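Side-chain contacts in bifunctional endomannanase/endoglucanase (Caldanaerobius polysaccharolyticus, PDB 3W0K), which probably hydrolyses internal beta-glycosidic bonds of mannans and cellulose-like glucans, as a glycoside hydrolase of family 5: residues Met201-Tyr206 against Asn263-Asp268; Pro220-Leu225 against Ala270-Glu275. All coordinates share one frame; numbering follows the deposited sequence.

Overall arrangement
The two contacts sit side by side on a (beta/alpha)8 barrel, their centres about 9 Å apart and on the same side of the chain's centre. Along the chain the order is 201-206, 220-225, 263-268, 270-275, so the segments alternate. The first two belong to the long connection from barrel strand 192-197 to helix 234-249; the last two follow the adjacent strand 254-259, and both use helix 267-284. Direct packing joins the contacts: Tyr206 CG lies 3.4 Å from Pro220 CG, and Leu203 and Thr204 reach Tyr222 and Trp273. Together they fasten two successive beta-alpha connections to one another.

Contact 1 of 2, residues Met201-Tyr206 against Asn263-Asp268; sequences MALTHY and NKTSND
Tyr206 and Thr265 bring the two backbones nearest, with their CA atoms 6.3 Å apart, where the chain has just left the short helix 201-204 and, on the other side, is about to enter helix 267-284. The direct polar link is a hydrogen bond from Thr265 OG1 to Leu203 O, 2.7 Å long. The donor lies in the carbonyl plane, and the C=O...OG1 angle of 158° shows that it meets the oxygen almost head-on. Thr265 OG1 is anti to its own carbonyl carbon and beside the backbone N (chi1 -61°), which turns the hydroxyl to the helix end and puts the methyl CG2 near the Leu203 side chain, 4.4 Å from its CG.

The same hydroxyl also accepts from a water at 3.0 Å. That water donates a second time, to Tyr206 O at 2.8 Å, and accepts from the backbone N of Lys264, tying three polar groups from both segments to one point. Thr265 OG1 therefore both gives and receives a bond, which is likely to fix its rotation.

Carbon-to-oxygen van der Waals contacts flank this polar centre. Tyr206 CB lies 3.6 Å from Thr265 OG1, while the CD2-CE2 side of the Tyr206 ring presents its edge to the Lys264 carbonyl, whose oxygen is 3.9 Å from CD2. Lys264 contributes the root of its chain, with CB 3.6 Å from Tyr206 O, whereas its ammonium end leads away. A backbone hydrogen bond between Thr204 and Phe262 adds a further link between the same connections. The arrangement joins the loops after strands 192-197 and 254-259, neighbours on the C-terminal rim of a TIM barrel, the rim on which family 5 enzymes carry their active-site cleft.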
ATOM      1  N   MET A 201      -0.052 -13.228  -9.081  1.00 14.14           N
ATOM      2  CA  MET A 201       1.345 -12.968  -8.734  1.00 14.33           C
ATOM      3  C   MET A 201       2.311 -13.518  -9.781  1.00 15.27           C
ATOM      4  O   MET A 201       3.402 -12.983  -9.966  1.00 15.09           O
ATOM      5  CB  MET A 201       1.674 -13.563  -7.363  1.00 15.27           C
ATOM      6  CG  MET A 201       1.018 -12.859  -6.187  1.00 16.23           C
ATOM      7  SD  MET A 201       1.728 -11.231  -5.861  1.00 17.80           S
ATOM      8  CE  MET A 201       3.154 -11.677  -4.878  1.00 17.67           C
ATOM      9  N   ALA A 202       1.898 -14.585 -10.466  1.00 15.85           N
ATOM     10  CA  ALA A 202       2.715 -15.209 -11.504  1.00 17.67           C
ATOM     11  C   ALA A 202       3.017 -14.231 -12.635  1.00 16.94           C
ATOM     12  O   ALA A 202       3.994 -14.397 -13.367  1.00 19.46           O
ATOM     13  CB  ALA A 202       2.010 -16.436 -12.056  1.00 17.93           C
ATOM     14  N   LEU A 203       2.172 -13.214 -12.769  1.00 15.84           N
ATOM     15  CA  LEU A 203       2.344 -12.201 -13.800  1.00 15.57           C
ATOM     16  C   LEU A 203       2.995 -10.939 -13.237  1.00 14.86           C
ATOM     17  O   LEU A 203       4.038 -10.504 -13.721  1.00 14.81           O
ATOM     18  CB  LEU A 203       0.986 -11.866 -14.436  1.00 15.22           C
ATOM     19  CG  LEU A 203       0.910 -10.895 -15.621  1.00 16.61           C
ATOM     20  CD1 LEU A 203      -0.348 -11.182 -16.416  1.00 14.90           C
ATOM     21  CD2 LEU A 203       0.922  -9.444 -15.154  1.00 16.12           C
ATOM     22  N   THR A 204       2.406 -10.391 -12.178  1.00 14.54           N
ATOM     23  CA  THR A 204       2.898  -9.154 -11.570  1.00 13.93           C
ATOM     24  C   THR A 204       4.253  -9.237 -10.881  1.00 14.18           C
ATOM     25  O   THR A 204       4.992  -8.260 -10.855  1.00 14.10           O
ATOM     26  CB  THR A 204       1.895  -8.587 -10.559  1.00 13.43           C
ATOM     27  OG1 THR A 204       1.826  -9.455  -9.422  1.00 12.66           O
ATOM     28  CG2 THR A 204       0.513  -8.462 -11.190  1.00 12.61           C
ATOM     29  N   HIS A 205       4.559 -10.388 -10.289  1.00 15.00           N
ATOM     30  CA  HIS A 205       5.829 -10.564  -9.594  1.00 16.53           C
ATOM     31  C   HIS A 205       6.742 -11.590 -10.256  1.00 18.50           C
ATOM     32  O   HIS A 205       7.572 -12.218  -9.596  1.00 19.03           O
ATOM     33  CB  HIS A 205       5.590 -10.914  -8.121  1.00 16.11           C
ATOM     34  CG  HIS A 205       5.201  -9.739  -7.276  1.00 16.56           C
ATOM     35  ND1 HIS A 205       4.033  -9.032  -7.470  1.00 15.37           N
ATOM     36  CD2 HIS A 205       5.825  -9.152  -6.226  1.00 17.41           C
ATOM     37  CE1 HIS A 205       3.954  -8.062  -6.576  1.00 17.21           C
ATOM     38  NE2 HIS A 205       5.028  -8.113  -5.809  1.00 16.81           N
ATOM     39  N   TYR A 206       6.590 -11.746 -11.568  1.00 19.21           N
ATOM     40  CA  TYR A 206       7.414 -12.671 -12.338  1.00 21.34           C
ATOM     41  C   TYR A 206       8.880 -12.262 -12.198  1.00 22.29           C
ATOM     42  O   TYR A 206       9.244 -11.111 -12.450  1.00 21.48           O
ATOM     43  CB  TYR A 206       6.992 -12.649 -13.809  1.00 21.13           C
ATOM     44  CG  TYR A 206       7.888 -13.445 -14.735  1.00 22.99           C
ATOM     45  CD1 TYR A 206       8.004 -14.831 -14.613  1.00 23.78           C
ATOM     46  CD2 TYR A 206       8.597 -12.812 -15.756  1.00 23.07           C
ATOM     47  CE1 TYR A 206       8.805 -15.567 -15.490  1.00 24.33           C
ATOM     48  CE2 TYR A 206       9.397 -13.536 -16.637  1.00 24.04           C
ATOM     49  CZ  TYR A 206       9.495 -14.911 -16.498  1.00 25.01           C
ATOM     50  OH  TYR A 206      10.279 -15.626 -17.375  1.00 27.48           O
ATOM     51  N   ASN A 263       9.003  -5.281 -13.590  1.00 15.30           N
ATOM     52  CA  ASN A 263       9.543  -5.001 -14.921  1.00 14.46           C
ATOM     53  C   ASN A 263      10.195  -6.121 -15.732  1.00 15.69           C
ATOM     54  O   ASN A 263      10.941  -5.844 -16.675  1.00 16.66           O
ATOM     55  CB  ASN A 263      10.480  -3.789 -14.853  1.00 14.49           C
ATOM     56  CG  ASN A 263      11.781  -4.085 -14.118  1.00 15.47           C
ATOM     57  OD1 ASN A 263      11.930  -5.126 -13.475  1.00 16.65           O
ATOM     58  ND2 ASN A 263      12.733  -3.169 -14.227  1.00 16.18           N
ATOM     59  N   LYS A 264       9.919  -7.373 -15.382  1.00 16.50           N
ATOM     60  CA  LYS A 264      10.486  -8.501 -16.122  1.00 18.41           C
ATOM     61  C   LYS A 264       9.449  -9.128 -17.052  1.00 18.61           C
ATOM     62  O   LYS A 264       9.786  -9.881 -17.966  1.00 20.57           O
ATOM     63  CB  LYS A 264      11.055  -9.546 -15.159  1.00 20.08           C
ATOM     64  CG  LYS A 264      12.230  -9.041 -14.340  1.00 23.21           C
ATOM     65  CD  LYS A 264      13.355  -8.542 -15.233  1.00 26.27           C
ATOM     66  CE  LYS A 264      14.510  -8.002 -14.406  1.00 29.46           C
ATOM     67  NZ  LYS A 264      15.624  -7.508 -15.261  1.00 32.91           N
ATOM     68  N   THR A 265       8.187  -8.787 -16.818  1.00 16.51           N
ATOM     69  CA  THR A 265       7.064  -9.273 -17.611  1.00 15.67           C
ATOM     70  C   THR A 265       7.015  -8.488 -18.918  1.00 14.66           C
ATOM     71  O   THR A 265       7.310  -7.292 -18.933  1.00 14.47           O
ATOM     72  CB  THR A 265       5.747  -9.057 -16.838  1.00 16.08           C
ATOM     73  OG1 THR A 265       5.793  -9.801 -15.616  1.00 15.17           O
ATOM     74  CG2 THR A 265       4.539  -9.494 -17.660  1.00 14.74           C
ATOM     75  N   SER A 266       6.670  -9.156 -20.016  1.00 15.94           N
ATOM     76  CA  SER A 266       6.588  -8.478 -21.308  1.00 16.45           C
ATOM     77  C   SER A 266       5.552  -7.364 -21.186  1.00 14.98           C
ATOM     78  O   SER A 266       4.490  -7.561 -20.590  1.00 14.91           O
ATOM     79  CB  SER A 266       6.187  -9.457 -22.412  1.00 18.09           C
ATOM     80  OG  SER A 266       6.367  -8.864 -23.686  1.00 25.54           O
ATOM     81  N   ASN A 267       5.860  -6.199 -21.750  1.00 14.53           N
ATOM     82  CA  ASN A 267       4.953  -5.064 -21.648  1.00 14.06           C
ATOM     83  C   ASN A 267       3.560  -5.273 -22.220  1.00 14.38           C
ATOM     84  O   ASN A 267       2.586  -4.786 -21.652  1.00 14.44           O
ATOM     85  CB  ASN A 267       5.569  -3.798 -22.236  1.00 12.96           C
ATOM     86  CG  ASN A 267       4.907  -2.549 -21.705  1.00 13.95           C
ATOM     87  OD1 ASN A 267       4.858  -2.334 -20.491  1.00 15.23           O
ATOM     88  ND2 ASN A 267       4.363  -1.734 -22.601  1.00 14.43           N
ATOM     89  N   ASP A 268       3.456  -5.977 -23.345  1.00 15.18           N
ATOM     90  CA  ASP A 268       2.146  -6.221 -23.941  1.00 16.20           C
ATOM     91  C   ASP A 268       1.280  -7.042 -22.984  1.00 14.33           C
ATOM     92  O   ASP A 268       0.083  -6.797 -22.852  1.00 15.31           O
ATOM     93  CB  ASP A 268       2.278  -6.924 -25.301  1.00 20.09           C
ATOM     94  CG  ASP A 268       2.800  -8.345 -25.185  1.00 24.59           C
ATOM     95  OD1 ASP A 268       2.160  -9.258 -25.750  1.00 29.60           O
ATOM     96  OD2 ASP A 268       3.845  -8.553 -24.535  1.00 27.15           O
TER
HETATM   97  O   HOH W   1       7.952  -8.953 -13.769  1.00 15.22           O

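Contact 2 of 2, residues Pro220-Leu225 against Ala270-Glu275; sequences PYYPDL and AIRWFE
Tyr222 carries this contact, lying against the second turn of helix 267-284 with its CA 6.7 Å from that of Trp273. Its CG is anti to the backbone N (chi1 -166°), which sends the ring out of the 220-225 loop to the helix. At the root, CB and CD1 rest against Leu203 CD1 of helix 201-204; on the other side of the ring, CD2 meets Arg272 CG at 3.6 Å, and this methylene lies near the ring plane, an edge contact. One atom further, CE2 comes 3.7 Å from Trp273 CA, touching the helix backbone.

The ring faces are used as well. Trp273 CB stands over one face, 4.3 Å from the ring centroid and 18° off the normal, a CH-pi contact; beyond it the indole turns its edge to that face, the planes 80° apart, in a T-shaped pair. On the opposite face Pro223 CB sits toward the rim, a placement consistent with the cis peptide bond between Tyr222 and Pro223. At the tip, OH is hydrogen-bonded to Asp276 OD2.

Arg272 bends at its second torsion and passes Pro223, with NE 4.0 Å from Pro223 CD, before NH1 forms a salt bridge to the other oxygen of Asp276, OD1. One carboxylate thus holds the ends of both side chains, while Trp273 NE1 is anchored to Gln199 O. Replacing Tyr222 by an alanine is likely to open a gap between Trp273 CB and Pro223 and to leave Asp276 OD2 without its phenolic mate.

Asp224 and Leu225 form a G1 beta bulge opposite Trp232. The tyrosine ring, with Trp273 on one face and Pro223 toward the rim of the other, lays the loop leading into hairpin 225-232 on the outer helix following strand 254-259 of the TIM barrel.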
ATOM      1  N   PRO A 220       5.154 -15.205 -18.403  1.00 23.96           N
ATOM      2  CA  PRO A 220       3.760 -14.770 -18.332  1.00 22.99           C
ATOM      3  C   PRO A 220       3.106 -14.442 -19.665  1.00 21.87           C
ATOM      4  O   PRO A 220       3.710 -13.825 -20.544  1.00 22.78           O
ATOM      5  CB  PRO A 220       3.833 -13.522 -17.448  1.00 22.80           C
ATOM      6  CG  PRO A 220       5.016 -13.771 -16.600  1.00 23.41           C
ATOM      7  CD  PRO A 220       6.006 -14.328 -17.587  1.00 24.52           C
ATOM      8  N   TYR A 221       1.864 -14.887 -19.793  1.00 20.92           N
ATOM      9  CA  TYR A 221       1.032 -14.637 -20.960  1.00 19.70           C
ATOM     10  C   TYR A 221      -0.327 -14.294 -20.355  1.00 19.60           C
ATOM     11  O   TYR A 221      -0.628 -14.703 -19.230  1.00 19.95           O
ATOM     12  CB  TYR A 221       0.953 -15.869 -21.871  1.00 21.15           C
ATOM     13  CG  TYR A 221       0.538 -17.140 -21.170  1.00 20.37           C
ATOM     14  CD1 TYR A 221      -0.799 -17.528 -21.126  1.00 21.47           C
ATOM     15  CD2 TYR A 221       1.482 -17.945 -20.534  1.00 22.30           C
ATOM     16  CE1 TYR A 221      -1.190 -18.686 -20.463  1.00 20.85           C
ATOM     17  CE2 TYR A 221       1.102 -19.107 -19.867  1.00 22.47           C
ATOM     18  CZ  TYR A 221      -0.235 -19.468 -19.834  1.00 22.38           C
ATOM     19  OH  TYR A 221      -0.620 -20.599 -19.158  1.00 24.25           O
ATOM     20  N   TYR A 222      -1.133 -13.525 -21.074  1.00 17.98           N
ATOM     21  CA  TYR A 222      -2.430 -13.114 -20.557  1.00 18.08           C
ATOM     22  C   TYR A 222      -3.324 -12.691 -21.723  1.00 17.44           C
ATOM     23  O   TYR A 222      -2.840 -12.106 -22.693  1.00 19.40           O
ATOM     24  CB  TYR A 222      -2.219 -11.944 -19.578  1.00 17.06           C
ATOM     25  CG  TYR A 222      -3.412 -11.626 -18.714  1.00 15.45           C
ATOM     26  CD1 TYR A 222      -3.703 -12.390 -17.582  1.00 14.53           C
ATOM     27  CD2 TYR A 222      -4.277 -10.588 -19.050  1.00 14.69           C
ATOM     28  CE1 TYR A 222      -4.830 -12.131 -16.812  1.00 14.76           C
ATOM     29  CE2 TYR A 222      -5.404 -10.321 -18.289  1.00 14.88           C
ATOM     30  CZ  TYR A 222      -5.678 -11.098 -17.174  1.00 13.41           C
ATOM     31  OH  TYR A 222      -6.811 -10.849 -16.441  1.00 15.56           O
ATOM     32  N   PRO A 223      -4.642 -12.950 -21.636  1.00 17.67           N
ATOM     33  CA  PRO A 223      -5.390 -13.598 -20.551  1.00 17.04           C
ATOM     34  C   PRO A 223      -5.268 -15.119 -20.483  1.00 17.96           C
ATOM     35  O   PRO A 223      -4.544 -15.738 -21.264  1.00 17.71           O
ATOM     36  CB  PRO A 223      -6.826 -13.184 -20.850  1.00 18.15           C
ATOM     37  CG  PRO A 223      -6.851 -13.222 -22.345  1.00 18.63           C
ATOM     38  CD  PRO A 223      -5.566 -12.511 -22.701  1.00 17.84           C
ATOM     39  N   ASP A 224      -5.987 -15.697 -19.522  1.00 17.81           N
ATOM     40  CA  ASP A 224      -6.030 -17.139 -19.290  1.00 18.92           C
ATOM     41  C   ASP A 224      -4.704 -17.749 -18.841  1.00 20.12           C
ATOM     42  O   ASP A 224      -4.326 -18.837 -19.280  1.00 21.18           O
ATOM     43  CB  ASP A 224      -6.571 -17.866 -20.527  1.00 19.55           C
ATOM     44  CG  ASP A 224      -7.983 -17.430 -20.901  1.00 20.69           C
ATOM     45  OD1 ASP A 224      -8.652 -16.738 -20.101  1.00 19.74           O
ATOM     46  OD2 ASP A 224      -8.430 -17.785 -22.010  1.00 21.85           O
ATOM     47  N   LEU A 225      -4.018 -17.056 -17.936  1.00 19.40           N
ATOM     48  CA  LEU A 225      -2.742 -17.527 -17.411  1.00 19.03           C
ATOM     49  C   LEU A 225      -2.985 -18.660 -16.422  1.00 20.29           C
ATOM     50  O   LEU A 225      -3.733 -18.499 -15.458  1.00 19.55           O
ATOM     51  CB  LEU A 225      -1.992 -16.385 -16.715  1.00 18.74           C
ATOM     52  CG  LEU A 225      -0.688 -16.728 -15.985  1.00 17.69           C
ATOM     53  CD1 LEU A 225       0.332 -17.295 -16.955  1.00 20.42           C
ATOM     54  CD2 LEU A 225      -0.130 -15.484 -15.310  1.00 19.75           C
ATOM     55  N   ALA A 270       1.702  -7.151 -19.627  1.00 12.87           N
ATOM     56  CA  ALA A 270       1.422  -6.302 -18.471  1.00 12.15           C
ATOM     57  C   ALA A 270       0.262  -5.356 -18.763  1.00 12.16           C
ATOM     58  O   ALA A 270      -0.658  -5.227 -17.956  1.00 12.30           O
ATOM     59  CB  ALA A 270       2.664  -5.513 -18.085  1.00 12.63           C
ATOM     60  N   ILE A 271       0.308  -4.706 -19.924  1.00 11.49           N
ATOM     61  CA  ILE A 271      -0.745  -3.780 -20.329  1.00 11.30           C
ATOM     62  C   ILE A 271      -2.096  -4.485 -20.418  1.00 10.82           C
ATOM     63  O   ILE A 271      -3.099  -3.951 -19.962  1.00 11.48           O
ATOM     64  CB  ILE A 271      -0.404  -3.089 -21.678  1.00 11.50           C
ATOM     65  CG1 ILE A 271       0.708  -2.055 -21.470  1.00 11.88           C
ATOM     66  CG2 ILE A 271      -1.646  -2.434 -22.287  1.00 13.06           C
ATOM     67  CD1 ILE A 271       0.283  -0.838 -20.652  1.00 11.53           C
ATOM     68  N   ARG A 272      -2.107  -5.699 -20.970  1.00 11.39           N
ATOM     69  CA  ARG A 272      -3.345  -6.467 -21.099  1.00 11.29           C
ATOM     70  C   ARG A 272      -3.956  -6.731 -19.722  1.00 11.69           C
ATOM     71  O   ARG A 272      -5.171  -6.639 -19.537  1.00 11.73           O
ATOM     72  CB  ARG A 272      -3.080  -7.794 -21.821  1.00 11.17           C
ATOM     73  CG  ARG A 272      -4.324  -8.639 -22.040  1.00 13.33           C
ATOM     74  CD  ARG A 272      -5.341  -7.914 -22.901  1.00 14.43           C
ATOM     75  NE  ARG A 272      -6.602  -8.648 -22.983  1.00 15.22           N
ATOM     76  CZ  ARG A 272      -7.589  -8.551 -22.098  1.00 16.30           C
ATOM     77  NH1 ARG A 272      -7.471  -7.743 -21.048  1.00 14.02           N
ATOM     78  NH2 ARG A 272      -8.703  -9.251 -22.272  1.00 16.14           N
ATOM     79  N   TRP A 273      -3.095  -7.040 -18.756  1.00 11.75           N
ATOM     80  CA  TRP A 273      -3.531  -7.298 -17.392  1.00 11.69           C
ATOM     81  C   TRP A 273      -4.014  -5.993 -16.745  1.00 11.13           C
ATOM     82  O   TRP A 273      -5.053  -5.971 -16.082  1.00 10.52           O
ATOM     83  CB  TRP A 273      -2.391  -7.938 -16.594  1.00 11.76           C
ATOM     84  CG  TRP A 273      -2.628  -7.976 -15.121  1.00 11.01           C
ATOM     85  CD1 TRP A 273      -3.360  -8.894 -14.424  1.00 11.98           C
ATOM     86  CD2 TRP A 273      -2.163  -7.019 -14.164  1.00 11.15           C
ATOM     87  NE1 TRP A 273      -3.387  -8.560 -13.087  1.00 11.68           N
ATOM     88  CE2 TRP A 273      -2.660  -7.412 -12.904  1.00 11.85           C
ATOM     89  CE3 TRP A 273      -1.380  -5.861 -14.254  1.00 11.59           C
ATOM     90  CZ2 TRP A 273      -2.398  -6.686 -11.737  1.00 11.96           C
ATOM     91  CZ3 TRP A 273      -1.120  -5.140 -13.098  1.00 11.39           C
ATOM     92  CH2 TRP A 273      -1.628  -5.555 -11.855  1.00 11.05           C
ATOM     93  N   PHE A 274      -3.276  -4.904 -16.967  1.00 11.35           N
ATOM     94  CA  PHE A 274      -3.660  -3.597 -16.424  1.00 11.08           C
ATOM     95  C   PHE A 274      -5.057  -3.210 -16.903  1.00 11.17           C
ATOM     96  O   PHE A 274      -5.856  -2.666 -16.144  1.00 10.99           O
ATOM     97  CB  PHE A 274      -2.672  -2.511 -16.861  1.00 11.07           C
ATOM     98  CG  PHE A 274      -1.541  -2.280 -15.897  1.00 11.15           C
ATOM     99  CD1 PHE A 274      -1.787  -1.772 -14.625  1.00 11.00           C
ATOM    100  CD2 PHE A 274      -0.227  -2.522 -16.280  1.00 10.92           C
ATOM    101  CE1 PHE A 274      -0.733  -1.506 -13.749  1.00 10.74           C
ATOM    102  CE2 PHE A 274       0.834  -2.260 -15.411  1.00 12.11           C
ATOM    103  CZ  PHE A 274       0.578  -1.751 -14.142  1.00 11.07           C
ATOM    104  N   GLU A 275      -5.346  -3.482 -18.173  1.00 12.46           N
ATOM    105  CA  GLU A 275      -6.651  -3.157 -18.729  1.00 12.84           C
ATOM    106  C   GLU A 275      -7.780  -3.849 -17.973  1.00 12.16           C
ATOM    107  O   GLU A 275      -8.830  -3.253 -17.746  1.00 14.18           O
ATOM    108  CB  GLU A 275      -6.694  -3.494 -20.219  1.00 13.93           C
ATOM    109  CG  GLU A 275      -5.814  -2.573 -21.052  1.00 18.22           C
ATOM    110  CD  GLU A 275      -5.669  -3.015 -22.493  1.00 21.99           C
ATOM    111  OE1 GLU A 275      -5.687  -4.236 -22.757  1.00 25.33           O
ATOM    112  OE2 GLU A 275      -5.515  -2.135 -23.364  1.00 26.00           O
TER